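Long-range contact in single-stranded DNA-binding protein (Thermus thermophilus, PDB 2CWA), which binds single-stranded DNA and probably recruits partner proteins to it during DNA replication, recombination and repair: residues Thr150-Val159 and His171-Ala182. Numbering follows the deposited sequence.
Sequences TAVARLGLAV and HFVEVQAWRDLA
Residues 151-159 and 171-178 belong to the antiparallel hairpin of strands 151-161 and 169-178 in the second OB fold, paired here from Val152-Trp178 to Val159-His171. Eight backbone hydrogen bonds join its hydrogen-bonded pairs. A ninth, from Arg179 N to Ala151 O (2.9 Å), is more bent, at 140°. On one face, Val152 CG1 lies 4.0 Å from the centroid of the Trp178 six-membered ring, a CH-pi contact almost on the ring normal. Thr150 CG2 meets the same ring in plane at its edge, 3.8 Å from Trp178 CE3. Gln176 extends with CG anti to the backbone N (chi1 172°), which carries its amide alongside the Arg154 guanidinium, their planes 50° apart and Arg154 NH1 3.4 Å from Gln176 CD. Gln176 OE1 is hydrogen-bonded to Arg217. Water 1 lies between Leu155 O (2.7 Å) and Glu174 OE1 (2.6 Å) and can donate to either; Glu174 OE1 also pairs with Arg139. Leu155, Leu157 and Val175 occupy the other, largely aliphatic face, with His171 at one end. There Ala182 CB packs 3.7 Å from Ala153 CB, seating the helix on the hairpin. The first face carries Phe172, Trp178 and polar or charged side chains, consistent with a DNA-binding surface.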
loop_
_atom_site.group_PDB
_atom_site.type_symbol
_atom_site.label_atom_id
_atom_site.label_comp_id
_atom_site.label_asym_id
_atom_site.label_seq_id
_atom_site.Cartn_x
_atom_site.Cartn_y
_atom_site.Cartn_z
ATOM N N THR A 150 7.629 -9.204 22.087
ATOM C CA THR A 150 7.209 -8.011 21.354
ATOM C C THR A 150 5.705 -8.032 21.088
ATOM O O THR A 150 5.159 -9.040 20.630
ATOM C CB THR A 150 7.929 -7.907 20.006
ATOM O OG1 THR A 150 9.345 -7.941 20.218
ATOM C CG2 THR A 150 7.557 -6.604 19.306
ATOM N N ALA A 151 5.033 -6.920 21.380
ATOM C CA ALA A 151 3.592 -6.831 21.154
ATOM C C ALA A 151 3.285 -6.580 19.678
ATOM O O ALA A 151 4.008 -5.854 18.987
ATOM C CB ALA A 151 2.992 -5.716 22.004
ATOM N N VAL A 152 2.212 -7.194 19.192
ATOM C CA VAL A 152 1.804 -7.019 17.801
ATOM C C VAL A 152 0.292 -6.973 17.788
ATOM O O VAL A 152 -0.367 -7.897 18.261
ATOM C CB VAL A 152 2.263 -8.184 16.897
ATOM C CG1 VAL A 152 2.107 -7.786 15.434
ATOM C CG2 VAL A 152 3.695 -8.549 17.198
ATOM N N ALA A 153 -0.252 -5.886 17.253
ATOM C CA ALA A 153 -1.695 -5.703 17.194
ATOM C C ALA A 153 -2.188 -5.762 15.763
ATOM O O ALA A 153 -1.525 -5.281 14.847
ATOM C CB ALA A 153 -2.076 -4.350 17.810
ATOM N N ARG A 154 -3.350 -6.373 15.578
ATOM C CA ARG A 154 -3.954 -6.458 14.263
ATOM C C ARG A 154 -5.353 -5.874 14.396
ATOM O O ARG A 154 -6.126 -6.272 15.266
ATOM C CB ARG A 154 -3.977 -7.905 13.775
ATOM C CG ARG A 154 -2.583 -8.390 13.397
ATOM C CD ARG A 154 -2.579 -9.837 12.916
ATOM N NE ARG A 154 -1.217 -10.349 12.799
ATOM C CZ ARG A 154 -0.331 -9.940 11.901
ATOM N NH1 ARG A 154 -0.664 -9.005 11.023
ATOM N NH2 ARG A 154 0.895 -10.449 11.894
ATOM N N LEU A 155 -5.644 -4.899 13.543
ATOM C CA LEU A 155 -6.922 -4.192 13.554
ATOM C C LEU A 155 -7.633 -4.287 12.206
ATOM O O LEU A 155 -6.989 -4.416 11.167
ATOM C CB LEU A 155 -6.677 -2.710 13.859
ATOM C CG LEU A 155 -5.806 -2.327 15.062
ATOM C CD1 LEU A 155 -5.267 -0.913 14.879
ATOM C CD2 LEU A 155 -6.611 -2.436 16.336
ATOM N N GLY A 156 -8.963 -4.215 12.237
ATOM C CA GLY A 156 -9.758 -4.242 11.018
ATOM C C GLY A 156 -10.369 -2.852 10.889
ATOM O O GLY A 156 -11.092 -2.417 11.786
ATOM N N LEU A 157 -10.085 -2.162 9.787
ATOM C CA LEU A 157 -10.573 -0.798 9.577
ATOM C C LEU A 157 -11.532 -0.632 8.405
ATOM O O LEU A 157 -11.281 -1.135 7.310
ATOM C CB LEU A 157 -9.386 0.148 9.358
ATOM C CG LEU A 157 -9.722 1.639 9.243
ATOM C CD1 LEU A 157 -10.134 2.168 10.612
ATOM C CD2 LEU A 157 -8.523 2.408 8.714
ATOM N N ALA A 158 -12.622 0.095 8.639
ATOM C CA ALA A 158 -13.607 0.364 7.595
ATOM C C ALA A 158 -13.533 1.846 7.256
ATOM O O ALA A 158 -13.793 2.700 8.112
ATOM C CB ALA A 158 -15.010 0.004 8.081
ATOM N N VAL A 159 -13.165 2.143 6.014
ATOM C CA VAL A 159 -13.047 3.519 5.554
ATOM C C VAL A 159 -14.154 3.854 4.568
ATOM O O VAL A 159 -14.257 3.230 3.515
ATOM C CB VAL A 159 -11.703 3.775 4.845
ATOM C CG1 VAL A 159 -11.670 5.206 4.310
ATOM C CG2 VAL A 159 -10.540 3.537 5.810
ATOM N N HIS A 171 -14.314 0.785 2.225
ATOM C CA HIS A 171 -13.087 0.063 1.922
ATOM C C HIS A 171 -12.579 -0.537 3.230
ATOM O O HIS A 171 -12.379 0.177 4.214
ATOM C CB HIS A 171 -12.045 1.016 1.345
ATOM C CG HIS A 171 -12.492 1.706 0.096
ATOM N ND1 HIS A 171 -12.714 1.034 -1.087
ATOM C CD2 HIS A 171 -12.775 3.007 -0.149
ATOM C CE1 HIS A 171 -13.115 1.893 -2.009
ATOM N NE2 HIS A 171 -13.161 3.097 -1.464
ATOM N N PHE A 172 -12.389 -1.852 3.245
ATOM C CA PHE A 172 -11.910 -2.534 4.441
ATOM C C PHE A 172 -10.404 -2.716 4.342
ATOM O O PHE A 172 -9.888 -3.152 3.313
ATOM C CB PHE A 172 -12.615 -3.880 4.583
ATOM C CG PHE A 172 -14.095 -3.758 4.808
ATOM C CD1 PHE A 172 -14.596 -3.416 6.057
ATOM C CD2 PHE A 172 -14.990 -3.957 3.761
ATOM C CE1 PHE A 172 -15.970 -3.272 6.265
ATOM C CE2 PHE A 172 -16.364 -3.815 3.956
ATOM C CZ PHE A 172 -16.854 -3.472 5.211
ATOM N N VAL A 173 -9.703 -2.371 5.419
ATOM C CA VAL A 173 -8.249 -2.459 5.446
ATOM C C VAL A 173 -7.743 -3.113 6.732
ATOM O O VAL A 173 -8.224 -2.811 7.832
ATOM C CB VAL A 173 -7.613 -1.044 5.343
ATOM C CG1 VAL A 173 -6.096 -1.147 5.210
ATOM C CG2 VAL A 173 -8.194 -0.297 4.164
ATOM N N GLU A 174 -6.790 -4.028 6.578
ATOM C CA GLU A 174 -6.180 -4.703 7.722
ATOM C C GLU A 174 -5.003 -3.837 8.160
ATOM O O GLU A 174 -4.148 -3.486 7.350
ATOM C CB GLU A 174 -5.680 -6.097 7.324
ATOM C CG GLU A 174 -6.797 -7.116 7.076
ATOM C CD GLU A 174 -7.606 -7.417 8.330
ATOM O OE1 GLU A 174 -7.013 -7.794 9.359
ATOM O OE2 GLU A 174 -8.845 -7.283 8.292
ATOM N N VAL A 175 -4.964 -3.481 9.439
ATOM C CA VAL A 175 -3.886 -2.638 9.942
ATOM C C VAL A 175 -3.126 -3.351 11.056
ATOM O O VAL A 175 -3.724 -3.833 12.013
ATOM C CB VAL A 175 -4.434 -1.300 10.479
ATOM C CG1 VAL A 175 -3.287 -0.390 10.881
ATOM C CG2 VAL A 175 -5.299 -0.635 9.410
ATOM N N GLN A 176 -1.806 -3.397 10.917
ATOM C CA GLN A 176 -0.938 -4.060 11.890
ATOM C C GLN A 176 -0.037 -3.042 12.581
ATOM O O GLN A 176 0.493 -2.135 11.941
ATOM C CB GLN A 176 -0.085 -5.118 11.180
ATOM C CG GLN A 176 1.007 -5.756 12.040
ATOM C CD GLN A 176 1.830 -6.773 11.257
ATOM O OE1 GLN A 176 1.745 -6.841 10.030
ATOM N NE2 GLN A 176 2.638 -7.559 11.963
ATOM N N ALA A 177 0.128 -3.191 13.892
ATOM C CA ALA A 177 0.970 -2.270 14.656
ATOM C C ALA A 177 1.923 -3.055 15.545
ATOM O O ALA A 177 1.600 -4.165 15.977
ATOM C CB ALA A 177 0.108 -1.352 15.505
ATOM N N TRP A 178 3.085 -2.468 15.819
ATOM C CA TRP A 178 4.102 -3.115 16.646
ATOM C C TRP A 178 4.468 -2.362 17.926
ATOM O O TRP A 178 4.267 -1.154 18.032
ATOM C CB TRP A 178 5.387 -3.318 15.839
ATOM C CG TRP A 178 5.277 -4.310 14.726
ATOM C CD1 TRP A 178 4.814 -4.084 13.461
ATOM C CD2 TRP A 178 5.645 -5.695 14.778
ATOM N NE1 TRP A 178 4.878 -5.242 12.719
ATOM C CE2 TRP A 178 5.381 -6.246 13.505
ATOM C CE3 TRP A 178 6.173 -6.522 15.778
ATOM C CZ2 TRP A 178 5.628 -7.594 13.202
ATOM C CZ3 TRP A 178 6.419 -7.863 15.478
ATOM C CH2 TRP A 178 6.145 -8.383 14.198
ATOM N N ARG A 179 5.002 -3.106 18.889
ATOM C CA ARG A 179 5.463 -2.569 20.166
ATOM C C ARG A 179 4.518 -1.634 20.915
ATOM O O ARG A 179 3.363 -1.976 21.164
ATOM C CB ARG A 179 6.814 -1.888 19.951
ATOM C CG ARG A 179 7.827 -2.819 19.321
ATOM C CD ARG A 179 9.129 -2.133 18.988
ATOM N NE ARG A 179 9.948 -2.988 18.137
ATOM C CZ ARG A 179 9.600 -3.366 16.910
ATOM N NH1 ARG A 179 8.450 -2.960 16.390
ATOM N NH2 ARG A 179 10.394 -4.161 16.207
ATOM N N ASP A 180 5.015 -0.458 21.289
ATOM C CA ASP A 180 4.196 0.496 22.037
ATOM C C ASP A 180 2.913 0.841 21.297
ATOM O O ASP A 180 1.842 0.939 21.900
ATOM C CB ASP A 180 4.978 1.783 22.318
ATOM C CG ASP A 180 6.212 1.543 23.168
ATOM O OD1 ASP A 180 6.192 0.616 24.009
ATOM O OD2 ASP A 180 7.194 2.292 23.002
ATOM N N LEU A 181 3.033 1.026 19.987
ATOM C CA LEU A 181 1.890 1.364 19.148
ATOM C C LEU A 181 0.852 0.253 19.253
ATOM O O LEU A 181 -0.355 0.507 19.283
ATOM C CB LEU A 181 2.361 1.531 17.703
ATOM C CG LEU A 181 1.526 2.378 16.744
ATOM C CD1 LEU A 181 1.223 3.732 17.385
ATOM C CD2 LEU A 181 2.297 2.561 15.431
ATOM N N ALA A 182 1.323 -0.989 19.335
ATOM C CA ALA A 182 0.417 -2.122 19.441
ATOM C C ALA A 182 -0.248 -2.124 20.807
ATOM O O ALA A 182 -1.443 -2.392 20.928
ATOM C CB ALA A 182 1.176 -3.441 19.212
HETATM O O HOH W 1 -5.289 -6.541 10.817
#